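Local coordinates for putative translational inhibitor protein (Yersinia pestis, PDB 5V4D) that is of unknown function but belongs to the Rid family and probably acts as an enamine/imine deaminase, at residues Asn47-Gln52 / Ser87-Asp92; Arg54-Asn59 / Val120-Ile125; Val75-Phe80 / Asp92-Tyr97; Asp96-Lys99 / Phe103-Arg106. All blocks are in the same frame, centred on the assembly; numbering follows the deposited sequence. Where two conformers were deposited one is given.

Contact 1 of 4, residues Asn47-Gln52 / Ser87-Asp92; sequences NDIEKQ and SSQVND. With CA (calcium ion), chain H.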
loop_
_atom_site.group_PDB
_atom_site.type_symbol
_atom_site.label_atom_id
_atom_site.label_comp_id
_atom_site.label_asym_id
_atom_site.label_seq_id
_atom_site.Cartn_x
_atom_site.Cartn_y
_atom_site.Cartn_z
ATOM N N ASN A 47 16.144 16.776 11.103
ATOM C CA ASN A 47 15.760 15.505 11.722
ATOM C C ASN A 47 14.855 15.740 12.937
ATOM O O ASN A 47 15.254 15.581 14.106
ATOM C CB ASN A 47 17.052 14.741 12.072
ATOM C CG ASN A 47 16.802 13.335 12.566
ATOM O OD1 ASN A 47 17.247 12.974 13.659
ATOM N ND2 ASN A 47 16.140 12.518 11.754
ATOM N N ASP A 48 13.621 16.140 12.651
ATOM C CA ASP A 48 12.613 16.524 13.639
ATOM C C ASP A 48 11.272 16.048 13.075
ATOM O O ASP A 48 10.891 16.472 11.976
ATOM C CB ASP A 48 12.659 18.046 13.817
ATOM C CG ASP A 48 11.553 18.631 14.688
ATOM O OD1 ASP A 48 11.865 19.574 15.467
ATOM O OD2 ASP A 48 10.379 18.302 14.575
ATOM N N ILE A 49 10.609 15.110 13.772
ATOM C CA ILE A 49 9.409 14.494 13.199
ATOM C C ILE A 49 8.323 15.531 12.904
ATOM O O ILE A 49 7.599 15.393 11.920
ATOM C CB ILE A 49 8.902 13.356 14.113
ATOM C CG1 ILE A 49 7.731 12.624 13.457
ATOM C CG2 ILE A 49 8.470 13.873 15.519
ATOM C CD1 ILE A 49 8.159 11.758 12.234
ATOM N N GLU A 50 8.195 16.574 13.738
ATOM C CA GLU A 50 7.145 17.573 13.497
ATOM C C GLU A 50 7.437 18.383 12.242
ATOM O O GLU A 50 6.560 18.547 11.371
ATOM C CB GLU A 50 6.984 18.487 14.730
ATOM C CG GLU A 50 6.543 17.665 15.948
ATOM C CD GLU A 50 6.309 18.466 17.222
ATOM O OE1 GLU A 50 6.255 17.830 18.312
ATOM O OE2 GLU A 50 6.173 19.714 17.143
ATOM N N LYS A 51 8.663 18.899 12.116
ATOM C CA LYS A 51 9.018 19.659 10.909
ATOM C C LYS A 51 8.886 18.793 9.657
ATOM O O LYS A 51 8.412 19.266 8.605
ATOM C CB LYS A 51 10.436 20.206 11.046
ATOM C CG LYS A 51 10.515 21.349 12.049
ATOM C CD LYS A 51 11.949 21.770 12.262
ATOM C CE LYS A 51 12.055 22.869 13.337
ATOM N NZ LYS A 51 13.488 23.184 13.563
ATOM N N GLN A 52 9.254 17.510 9.767
ATOM C CA GLN A 52 9.201 16.644 8.589
ATOM C C GLN A 52 7.771 16.328 8.196
ATOM O O GLN A 52 7.446 16.309 6.997
ATOM C CB GLN A 52 10.003 15.348 8.819
ATOM C CG GLN A 52 11.503 15.610 8.895
ATOM C CD GLN A 52 12.342 14.366 8.699
ATOM O OE1 GLN A 52 11.827 13.266 8.519
ATOM N NE2 GLN A 52 13.658 14.557 8.698
ATOM N N SER A 87 4.279 8.235 16.152
ATOM C CA SER A 87 2.930 8.269 15.567
ATOM C C SER A 87 2.109 9.418 16.119
ATOM O O SER A 87 1.390 10.079 15.362
ATOM C CB SER A 87 2.180 6.967 15.829
ATOM O OG SER A 87 2.789 5.888 15.143
ATOM N N SER A 88 2.191 9.669 17.426
ATOM C CA SER A 88 1.337 10.720 17.981
ATOM C C SER A 88 1.720 12.095 17.454
ATOM O O SER A 88 0.843 12.905 17.112
ATOM C CB SER A 88 1.402 10.691 19.494
ATOM O OG SER A 88 0.661 9.548 19.900
ATOM N N GLN A 89 3.023 12.381 17.372
ATOM C CA GLN A 89 3.437 13.676 16.850
ATOM C C GLN A 89 3.048 13.831 15.387
ATOM O O GLN A 89 2.673 14.927 14.959
ATOM C CB GLN A 89 4.937 13.864 17.007
ATOM C CG GLN A 89 5.275 14.206 18.455
ATOM C CD GLN A 89 6.758 14.059 18.709
ATOM O OE1 GLN A 89 7.268 12.928 18.924
ATOM N NE2 GLN A 89 7.471 15.174 18.671
ATOM N N VAL A 90 3.130 12.745 14.602
ATOM C CA VAL A 90 2.643 12.813 13.226
ATOM C C VAL A 90 1.154 13.090 13.217
ATOM O O VAL A 90 0.684 13.969 12.484
ATOM C CB VAL A 90 2.969 11.513 12.465
ATOM C CG1 VAL A 90 2.240 11.460 11.104
ATOM C CG2 VAL A 90 4.525 11.397 12.282
ATOM N N ASN A 91 0.392 12.305 13.993
ATOM C CA ASN A 91 -1.073 12.446 14.037
ATOM C C ASN A 91 -1.489 13.858 14.416
ATOM O O ASN A 91 -2.476 14.387 13.881
ATOM C CB ASN A 91 -1.668 11.447 15.050
ATOM C CG ASN A 91 -1.689 10.036 14.528
ATOM O OD1 ASN A 91 -1.702 9.838 13.335
ATOM N ND2 ASN A 91 -1.698 9.045 15.431
ATOM N N ASP A 92 -0.782 14.460 15.383
ATOM C CA ASP A 92 -1.187 15.780 15.874
ATOM C C ASP A 92 -1.185 16.799 14.741
ATOM O O ASP A 92 -2.065 17.677 14.686
ATOM C CB ASP A 92 -0.245 16.205 16.995
ATOM C CG ASP A 92 -0.879 17.175 17.957
ATOM O OD1 ASP A 92 -2.070 17.600 17.754
ATOM O OD2 ASP A 92 -0.142 17.508 18.908
HETATM CA CA CA H . -3.196 19.125 16.397
HETATM O O HOH W 1 -1.118 20.301 16.256
#

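Contact 2 of 4, residues Arg54-Asn59 / Val120-Ile125; sequences RQVLKN and VEIEVI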
loop_
_atom_site.group_PDB
_atom_site.type_symbol
_atom_site.label_atom_id
_atom_site.label_comp_id
_atom_site.label_asym_id
_atom_site.label_seq_id
_atom_site.Cartn_x
_atom_site.Cartn_y
_atom_site.Cartn_z
ATOM N N ARG A 54 5.201 18.290 8.669
ATOM C CA ARG A 54 4.696 19.504 8.039
ATOM C C ARG A 54 5.151 19.593 6.592
ATOM O O ARG A 54 4.338 19.894 5.702
ATOM C CB ARG A 54 5.159 20.741 8.806
ATOM C CG ARG A 54 4.563 20.857 10.169
ATOM C CD ARG A 54 4.966 22.181 10.804
ATOM N NE ARG A 54 4.501 22.196 12.187
ATOM C CZ ARG A 54 3.230 22.364 12.569
ATOM N NH1 ARG A 54 2.264 22.552 11.686
ATOM N NH2 ARG A 54 2.915 22.324 13.855
ATOM N N GLN A 55 6.433 19.282 6.339
ATOM C CA GLN A 55 6.954 19.355 4.969
ATOM C C GLN A 55 6.233 18.355 4.064
ATOM O O GLN A 55 5.867 18.692 2.934
ATOM C CB GLN A 55 8.474 19.132 4.961
ATOM C CG GLN A 55 9.028 19.340 3.584
ATOM C CD GLN A 55 8.979 20.802 3.195
ATOM O OE1 GLN A 55 9.506 21.643 3.924
ATOM N NE2 GLN A 55 8.260 21.127 2.133
ATOM N N VAL A 56 6.003 17.124 4.561
ATOM C CA VAL A 56 5.370 16.102 3.744
ATOM C C VAL A 56 3.964 16.530 3.369
ATOM O O VAL A 56 3.534 16.374 2.221
ATOM C CB VAL A 56 5.369 14.772 4.502
ATOM C CG1 VAL A 56 4.354 13.775 3.912
ATOM C CG2 VAL A 56 6.794 14.206 4.540
ATOM N N LEU A 57 3.222 17.070 4.337
ATOM C CA LEU A 57 1.835 17.454 4.058
ATOM C C LEU A 57 1.786 18.627 3.093
ATOM O O LEU A 57 0.877 18.706 2.262
ATOM C CB LEU A 57 1.108 17.770 5.375
ATOM C CG LEU A 57 1.009 16.517 6.225
ATOM C CD1 LEU A 57 0.523 16.953 7.608
ATOM C CD2 LEU A 57 0.085 15.490 5.611
ATOM N N LYS A 58 2.730 19.577 3.200
ATOM C CA LYS A 58 2.776 20.673 2.223
ATOM C C LYS A 58 3.109 20.160 0.830
ATOM O O LYS A 58 2.573 20.675 -0.172
ATOM C CB LYS A 58 3.804 21.741 2.650
ATOM C CG LYS A 58 3.363 22.614 3.845
ATOM C CD LYS A 58 2.124 23.461 3.529
ATOM C CE LYS A 58 2.356 24.456 2.392
ATOM N NZ LYS A 58 1.149 25.360 2.099
ATOM N N ASN A 59 4.005 19.168 0.738
ATOM C CA ASN A 59 4.344 18.593 -0.565
ATOM C C ASN A 59 3.139 17.892 -1.177
ATOM O O ASN A 59 2.861 18.048 -2.373
ATOM C CB ASN A 59 5.522 17.605 -0.422
ATOM C CG ASN A 59 6.820 18.296 -0.051
ATOM O OD1 ASN A 59 6.914 19.512 -0.131
ATOM N ND2 ASN A 59 7.834 17.518 0.330
ATOM N N VAL A 120 9.547 9.930 7.979
ATOM C CA VAL A 120 8.153 9.686 7.653
ATOM C C VAL A 120 8.005 9.855 6.151
ATOM O O VAL A 120 8.656 10.713 5.545
ATOM C CB VAL A 120 7.217 10.621 8.465
ATOM C CG1 VAL A 120 7.542 12.138 8.265
ATOM C CG2 VAL A 120 5.735 10.330 8.156
ATOM N N GLU A 121 7.101 9.058 5.560
ATOM C CA GLU A 121 6.702 9.147 4.156
ATOM C C GLU A 121 5.208 8.921 4.097
ATOM O O GLU A 121 4.718 7.983 4.731
ATOM C CB GLU A 121 7.440 8.102 3.295
ATOM C CG GLU A 121 7.105 8.232 1.807
ATOM C CD GLU A 121 7.811 7.198 0.949
ATOM O OE1 GLU A 121 7.264 6.738 -0.080
ATOM O OE2 GLU A 121 8.896 6.743 1.370
ATOM N N ILE A 122 4.465 9.788 3.404
ATOM C CA ILE A 122 3.010 9.608 3.364
ATOM C C ILE A 122 2.575 9.506 1.914
ATOM O O ILE A 122 2.893 10.380 1.093
ATOM C CB ILE A 122 2.269 10.746 4.081
ATOM C CG1 ILE A 122 2.684 10.725 5.556
ATOM C CG2 ILE A 122 0.737 10.544 3.992
ATOM C CD1 ILE A 122 1.980 11.838 6.365
ATOM N N GLU A 123 1.812 8.448 1.618
ATOM C CA GLU A 123 1.263 8.169 0.300
ATOM C C GLU A 123 -0.242 8.373 0.343
ATOM O O GLU A 123 -0.891 7.962 1.311
ATOM C CB GLU A 123 1.608 6.718 -0.045
ATOM C CG GLU A 123 1.030 6.160 -1.271
ATOM C CD GLU A 123 1.404 4.664 -1.321
ATOM O OE1 GLU A 123 2.524 4.392 -1.704
ATOM O OE2 GLU A 123 0.618 3.801 -0.874
ATOM N N VAL A 124 -0.809 9.018 -0.686
ATOM C CA VAL A 124 -2.240 9.279 -0.728
ATOM C C VAL A 124 -2.838 8.910 -2.075
ATOM O O VAL A 124 -2.156 8.879 -3.114
ATOM C CB VAL A 124 -2.587 10.760 -0.417
ATOM C CG1 VAL A 124 -1.778 11.279 0.760
ATOM C CG2 VAL A 124 -2.367 11.675 -1.638
ATOM N N ILE A 125 -4.125 8.571 -2.052
ATOM C CA ILE A 125 -4.936 8.554 -3.261
ATOM C C ILE A 125 -6.109 9.485 -3.036
ATOM O O ILE A 125 -6.607 9.640 -1.916
ATOM C CB ILE A 125 -5.439 7.164 -3.693
ATOM C CG1 ILE A 125 -6.268 6.520 -2.585
ATOM C CG2 ILE A 125 -4.264 6.298 -4.165
ATOM C CD1 ILE A 125 -7.176 5.400 -3.114
#

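Contact 3 of 4, residues Val75-Phe80 / Asp92-Tyr97; sequences VKTTIF and DIYADY. With CA (calcium ion), chain H.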
loop_
_atom_site.group_PDB
_atom_site.type_symbol
_atom_site.label_atom_id
_atom_site.label_comp_id
_atom_site.label_asym_id
_atom_site.label_seq_id
_atom_site.Cartn_x
_atom_site.Cartn_y
_atom_site.Cartn_z
ATOM N N VAL A 75 -8.980 9.887 -0.242
ATOM C CA VAL A 75 -9.772 8.736 0.130
ATOM C C VAL A 75 -9.029 7.843 1.115
ATOM O O VAL A 75 -9.626 7.311 2.051
ATOM C CB VAL A 75 -10.130 7.985 -1.176
ATOM C CG1 VAL A 75 -10.603 6.636 -0.910
ATOM C CG2 VAL A 75 -11.221 8.777 -1.938
ATOM N N LYS A 76 -7.724 7.669 0.923
ATOM C CA LYS A 76 -6.944 6.678 1.657
ATOM C C LYS A 76 -5.491 7.129 1.660
ATOM O O LYS A 76 -5.013 7.646 0.646
ATOM C CB LYS A 76 -7.084 5.297 0.983
ATOM C CG LYS A 76 -6.071 4.200 1.436
ATOM C CD LYS A 76 -6.338 3.801 2.891
ATOM C CE LYS A 76 -5.569 2.484 3.315
ATOM N NZ LYS A 76 -4.113 2.678 3.047
ATOM N N THR A 77 -4.816 6.986 2.807
ATOM C CA THR A 77 -3.401 7.293 2.931
ATOM C C THR A 77 -2.700 6.119 3.606
ATOM O O THR A 77 -3.341 5.303 4.283
ATOM C CB THR A 77 -3.121 8.566 3.760
ATOM O OG1 THR A 77 -3.414 8.297 5.147
ATOM C CG2 THR A 77 -3.982 9.727 3.311
ATOM N N THR A 78 -1.384 6.037 3.421
ATOM C CA THR A 78 -0.534 5.150 4.217
ATOM C C THR A 78 0.588 5.988 4.799
ATOM O O THR A 78 1.224 6.770 4.079
ATOM C CB THR A 78 0.051 4.009 3.365
ATOM O OG1 THR A 78 -1.037 3.269 2.814
ATOM C CG2 THR A 78 0.937 3.079 4.174
ATOM N N ILE A 79 0.802 5.852 6.094
ATOM C CA ILE A 79 1.918 6.497 6.770
ATOM C C ILE A 79 2.997 5.449 7.027
ATOM O O ILE A 79 2.768 4.488 7.776
ATOM C CB ILE A 79 1.449 7.138 8.084
ATOM C CG1 ILE A 79 0.397 8.210 7.790
ATOM C CG2 ILE A 79 2.662 7.754 8.864
ATOM C CD1 ILE A 79 -0.188 8.846 9.087
ATOM N N PHE A 80 4.184 5.697 6.474
ATOM C CA PHE A 80 5.387 4.888 6.731
ATOM C C PHE A 80 6.251 5.711 7.667
ATOM O O PHE A 80 6.638 6.839 7.334
ATOM C CB PHE A 80 6.138 4.573 5.432
ATOM C CG PHE A 80 5.306 3.865 4.372
ATOM C CD1 PHE A 80 5.011 2.517 4.456
ATOM C CD2 PHE A 80 4.907 4.554 3.259
ATOM C CE1 PHE A 80 4.300 1.870 3.412
ATOM C CE2 PHE A 80 4.188 3.891 2.241
ATOM C CZ PHE A 80 3.903 2.599 2.331
ATOM N N ASP A 92 -0.782 14.460 15.383
ATOM C CA ASP A 92 -1.187 15.780 15.874
ATOM C C ASP A 92 -1.185 16.799 14.741
ATOM O O ASP A 92 -2.065 17.677 14.686
ATOM C CB ASP A 92 -0.245 16.205 16.995
ATOM C CG ASP A 92 -0.879 17.175 17.957
ATOM O OD1 ASP A 92 -2.070 17.600 17.754
ATOM O OD2 ASP A 92 -0.142 17.508 18.908
ATOM N N ILE A 93 -0.215 16.702 13.830
ATOM C CA ILE A 93 -0.119 17.644 12.707
ATOM C C ILE A 93 -0.980 17.212 11.519
ATOM O O ILE A 93 -1.572 18.037 10.810
ATOM C CB ILE A 93 1.363 17.775 12.322
ATOM C CG1 ILE A 93 2.152 18.417 13.483
ATOM C CG2 ILE A 93 1.543 18.558 10.968
ATOM C CD1 ILE A 93 3.678 18.269 13.341
ATOM N N TYR A 94 -0.980 15.914 11.236
ATOM C CA TYR A 94 -1.833 15.380 10.187
ATOM C C TYR A 94 -3.287 15.762 10.413
ATOM O O TYR A 94 -4.007 16.116 9.469
ATOM C CB TYR A 94 -1.630 13.868 10.174
ATOM C CG TYR A 94 -2.387 13.011 9.194
ATOM C CD1 TYR A 94 -1.710 12.418 8.126
ATOM C CD2 TYR A 94 -3.730 12.681 9.416
ATOM C CE1 TYR A 94 -2.379 11.573 7.259
ATOM C CE2 TYR A 94 -4.399 11.846 8.549
ATOM C CZ TYR A 94 -3.710 11.293 7.486
ATOM O OH TYR A 94 -4.392 10.459 6.618
ATOM N N ALA A 95 -3.734 15.718 11.668
ATOM C CA ALA A 95 -5.106 16.103 11.981
ATOM C C ALA A 95 -5.364 17.560 11.631
ATOM O O ALA A 95 -6.439 17.893 11.135
ATOM C CB ALA A 95 -5.370 15.867 13.475
ATOM N N ASP A 96 -4.403 18.441 11.929
ATOM C CA ASP A 96 -4.529 19.853 11.593
ATOM C C ASP A 96 -4.781 20.015 10.107
ATOM O O ASP A 96 -5.658 20.786 9.688
ATOM C CB ASP A 96 -3.268 20.621 11.978
ATOM C CG ASP A 96 -2.919 20.553 13.473
ATOM O OD1 ASP A 96 -3.731 20.102 14.303
ATOM O OD2 ASP A 96 -1.768 20.993 13.762
ATOM N N TYR A 97 -4.001 19.305 9.300
ATOM C CA TYR A 97 -4.112 19.416 7.847
ATOM C C TYR A 97 -5.485 18.976 7.375
ATOM O O TYR A 97 -6.088 19.603 6.485
ATOM C CB TYR A 97 -3.027 18.531 7.195
ATOM C CG TYR A 97 -3.033 18.557 5.686
ATOM C CD1 TYR A 97 -2.669 19.721 4.989
ATOM C CD2 TYR A 97 -3.399 17.420 4.956
ATOM C CE1 TYR A 97 -2.673 19.748 3.588
ATOM C CE2 TYR A 97 -3.388 17.423 3.579
ATOM C CZ TYR A 97 -3.029 18.598 2.893
ATOM O OH TYR A 97 -3.058 18.595 1.508
HETATM CA CA CA H . -3.196 19.125 16.397
HETATM O O HOH W 1 -1.118 20.301 16.256
#

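Contact 4 of 4, residues Asp96-Lys99 / Phe103-Arg106; sequences DYFK and FPAR. With CA (calcium ion), chain H; ACY (acetic acid), chain G.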
loop_
_atom_site.group_PDB
_atom_site.type_symbol
_atom_site.label_atom_id
_atom_site.label_comp_id
_atom_site.label_asym_id
_atom_site.label_seq_id
_atom_site.Cartn_x
_atom_site.Cartn_y
_atom_site.Cartn_z
ATOM N N ASP A 96 -4.403 18.441 11.929
ATOM C CA ASP A 96 -4.529 19.853 11.593
ATOM C C ASP A 96 -4.781 20.015 10.107
ATOM O O ASP A 96 -5.658 20.786 9.688
ATOM C CB ASP A 96 -3.268 20.621 11.978
ATOM C CG ASP A 96 -2.919 20.553 13.473
ATOM O OD1 ASP A 96 -3.731 20.102 14.303
ATOM O OD2 ASP A 96 -1.768 20.993 13.762
ATOM N N TYR A 97 -4.001 19.305 9.300
ATOM C CA TYR A 97 -4.112 19.416 7.847
ATOM C C TYR A 97 -5.485 18.976 7.375
ATOM O O TYR A 97 -6.088 19.603 6.485
ATOM C CB TYR A 97 -3.027 18.531 7.195
ATOM C CG TYR A 97 -3.033 18.557 5.686
ATOM C CD1 TYR A 97 -2.669 19.721 4.989
ATOM C CD2 TYR A 97 -3.399 17.420 4.956
ATOM C CE1 TYR A 97 -2.673 19.748 3.588
ATOM C CE2 TYR A 97 -3.388 17.423 3.579
ATOM C CZ TYR A 97 -3.029 18.598 2.893
ATOM O OH TYR A 97 -3.058 18.595 1.508
ATOM N N PHE A 98 -6.017 17.906 7.974
ATOM C CA PHE A 98 -7.287 17.358 7.508
ATOM C C PHE A 98 -8.502 17.881 8.272
ATOM O O PHE A 98 -9.624 17.462 7.975
ATOM C CB PHE A 98 -7.250 15.821 7.579
ATOM C CG PHE A 98 -6.482 15.203 6.450
ATOM C CD1 PHE A 98 -7.014 15.223 5.161
ATOM C CD2 PHE A 98 -5.250 14.628 6.657
ATOM C CE1 PHE A 98 -6.313 14.666 4.073
ATOM C CE2 PHE A 98 -4.516 14.082 5.607
ATOM C CZ PHE A 98 -5.062 14.072 4.299
ATOM N N LYS A 99 -8.324 18.814 9.206
ATOM C CA LYS A 99 -9.454 19.289 10.004
ATOM C C LYS A 99 -10.583 19.800 9.107
ATOM O O LYS A 99 -10.340 20.489 8.105
ATOM C CB LYS A 99 -8.999 20.392 10.961
ATOM C CG LYS A 99 -10.145 20.877 11.867
ATOM C CD LYS A 99 -9.715 21.817 12.976
ATOM C CE LYS A 99 -10.921 22.140 13.885
ATOM N NZ LYS A 99 -10.546 22.766 15.184
ATOM N N PHE A 103 -12.231 12.358 7.320
ATOM C CA PHE A 103 -10.844 11.915 7.380
ATOM C C PHE A 103 -10.654 10.727 6.456
ATOM O O PHE A 103 -11.492 9.815 6.428
ATOM C CB PHE A 103 -10.440 11.462 8.782
ATOM C CG PHE A 103 -10.415 12.548 9.832
ATOM C CD1 PHE A 103 -9.920 13.801 9.584
ATOM C CD2 PHE A 103 -10.885 12.275 11.109
ATOM C CE1 PHE A 103 -9.870 14.769 10.572
ATOM C CE2 PHE A 103 -10.826 13.229 12.081
ATOM C CZ PHE A 103 -10.342 14.469 11.822
ATOM N N PRO A 104 -9.543 10.664 5.739
ATOM C CA PRO A 104 -9.308 9.505 4.876
ATOM C C PRO A 104 -9.207 8.218 5.687
ATOM O O PRO A 104 -8.844 8.217 6.871
ATOM C CB PRO A 104 -7.966 9.840 4.215
ATOM C CG PRO A 104 -7.903 11.356 4.240
ATOM C CD PRO A 104 -8.513 11.714 5.575
ATOM N N ALA A 105 -9.488 7.100 5.017
ATOM C CA ALA A 105 -9.023 5.806 5.534
ATOM C C ALA A 105 -7.487 5.803 5.583
ATOM O O ALA A 105 -6.826 6.595 4.916
ATOM C CB ALA A 105 -9.533 4.672 4.646
ATOM N N ARG A 106 -6.909 4.906 6.397
ATOM C CA ARG A 106 -5.472 5.054 6.676
ATOM C C ARG A 106 -4.892 3.742 7.161
ATOM O O ARG A 106 -5.591 2.935 7.763
ATOM C CB ARG A 106 -5.231 6.117 7.746
ATOM C CG ARG A 106 -3.780 6.571 7.747
ATOM C CD ARG A 106 -3.680 7.769 8.668
ATOM N NE ARG A 106 -3.754 7.289 10.047
ATOM C CZ ARG A 106 -3.534 8.042 11.111
ATOM N NH1 ARG A 106 -3.250 9.342 10.961
ATOM N NH2 ARG A 106 -3.613 7.485 12.312
HETATM CA CA CA H . -3.196 19.125 16.397
HETATM C C ACY G . -3.806 3.414 11.043
HETATM O O ACY G . -3.100 2.417 11.370
HETATM O OXT ACY G . -3.379 4.566 10.736
HETATM C CH3 ACY G . -5.302 3.205 10.980
HETATM O O HOH W 1 -1.118 20.301 16.256
#

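Contact 1 of 4, residues Asn47-Gln52 / Ser87-Asp92
Q89 NE2 donates to E50 OE1 across 2.9 Å, in a nearly straight bond with an N-H...O angle of 174°. It joins the first turns of helices 49-66 and 87-98, which belong to the alpha-beta fold of the Rid (YjgF-like) family. The carboxylate is met on its anti side, slightly out of its own plane, while the acceptor lies in the plane of the Q89 amide; the two flat groups stand almost perpendicular, 89° apart. Beside this polar link, on the side of the sheet, I49 packs between the helices. I49 CG2 packs on the Q89 amide, 3.6 Å from Q89 NE2. The other branch, CG1, lies anti to the backbone N (chi1 -175°), which carries it to V90, with I49 CG1 3.6 Å and CD1 3.7 Å from V90 CG2. V90 also rests on I79 of strand 74-81, and I49 on V120, so the apolar layer runs down to the sheet. D48 is the N-cap of helix 49-66: its OD2 takes the amide of K51 at 3.1 Å and, more weakly, that of E50, the residue whose side chain reaches across. One turn beyond Q89 the helix meets a calcium ion, which D92 chelates through two of its own oxygens, OD1 at 2.3 Å and the main-chain O at 2.5 Å.

Contact 2 of 4, residues Arg54-Asn59 / Val120-Ile125
The flat group that V56 meets here is the main-chain carbonyl of V120: V56 CG2 comes to 4.1 Å of V120 O, a buried oxygen with no hydrogen-bonding partner in the model. The other flat groups are two side-chain amides one helical turn apart, bonded to each other on another side of the helix. Q55 NE2 donates to N59 OD1 over 3.1 Å, with the acceptor in the Q55 amide plane but the donor raised 37° above the N59 carbonyl plane. N59 is tied down a second time, because its ND2 binds I37 O.

Apart from the V120 oxygen, the side chains that meet are all aliphatic. V56 sends CG1 against the root of I122, 3.7 Å from its CB and 3.8 Å from its CG1, while V56 CG2 also faces V120 CG1 at 4.3 Å. I122 is stretched out, with CG1 anti to its carbonyl carbon (chi1 -62°). That carries I122 CD1 past V56 CG1, 3.9 Å away, to L57 CD2 at 4.2 Å, so the two helix residues share one isoleucine.

This is helix-on-sheet packing in the core of the YjgF-like fold: segment 54-59 runs at 24° to strand segment 120-125, the axes approaching to 8.7 Å. V120 and I122 face the helix; E121 and E123 point away, toward the third subunit, where E123 forms a salt bridge with K76 of that chain. Within the chain I60 extends the helix layer over I122 and V124, Y94 of helix 87-98 covers I122, and strand 74-81 pairs with strand 120-127 through F80 and T78.

Contact 3 of 4, residues Val75-Phe80 / Asp92-Tyr97
Y94 has its CG opposite the backbone N (chi1 180°), which drives the ring straight out of the helix at the sheet. From there T77 reaches up to meet it, with OG1 held between backbone N and carbonyl carbon (chi1 71°). The two hydroxyls join: T77 OG1 donates to Y94 OH over 2.8 Å, approaching at the ring's edge, close to its plane. The methyl of the same threonine, T77 CG2, lies 3.4 Å from Y94 OH, so the phenol oxygen is hemmed in by both branches. I79, two residues along the strand, comes in obliquely with the end of its extended chain, CD1, 3.9 Å from Y94 CE1.

Strand 74-81 and helix 87-98 are the first two elements of a beta-alpha-beta unit that returns through strand 105-110, and Y94 spans from helix to sheet. R106 of the third element makes a cation-pi contact with the same ring, and P18 of the second subunit packs on Y94 too. On the strand's other side K76 NZ is bound to T77 O at 3.0 Å and forms a salt bridge with E123 of that second subunit. The helix's outer surface carries calcium: D96 adds OD1 at 2.4 Å from the ion, one turn on from D92, and a water on the same ion donates to D96 OD2 at 2.7 Å.

Contact 4 of 4, residues Asp96-Lys99 / Phe103-Arg106
F98 starts at CB, which lies 3.9 Å from F103 CD1. From the ring's root outward, one face rides on the proline: F98 CD1 is 3.8 Å from P104 CD, then F98 CE1 is 3.7 Å from P104 CG, and F98 CZ at the far end is 3.9 Å from that same CG. P104 CD sits almost over the ring, 18° off its normal, in a CH-pi contact. Y97 CD2 lies over the opposite face toward the rim, so the phenyl is sandwiched between its own helix and the proline. The F98 main chain joins in as well, its O facing the edge of the F103 ring, 3.7 Å from F103 CE1.

These contacts tie the end of helix 87-98 to the start of strand 105-110, closing the second half of the beta-alpha-beta crossover. The second subunit continues it, since S20 of that chain binds F103 O. R106, the second residue of that strand, bends at chi3 (75°) and presents its guanidinium edge to an acetate, probably from the crystallisation liquor. R106 NE donates to acetate OXT at 2.8 Å, while NH2 gives OXT a weak bond; T108 OG1 holds the acetate too, and R106 NH1 donates to N91 OD1. An arginine steadied this way and binding a carboxylate is consistent with the substrate-carboxylate arginine of Rid enzymes, so the acetate probably marks the active-site pocket.

Overall arrangement
Contacts 1, 3 and 4 all draw on helix 87-98, and contacts 1 and 2 on helix 49-66; the two helices meet in contact 1, and contacts 2 and 3 pack them on one sheet. Contacts 3 and 4 are the nearest pair, with centres about 5 Å apart; their strands pair through T77 N and A105 O at 2.9 Å. The centres of contacts 2 and 3 are about 8 Å apart, across neighbouring strands. N91 of contact 1 accepts from R106 NH1 of contact 4 (OD1 to NH1 2.9 Å), linking helix to acetate pocket; the I79 side chain is about 6 Å from that acetate. Calcium sits on the outer side of helix 87-98, bound by D92 and D96.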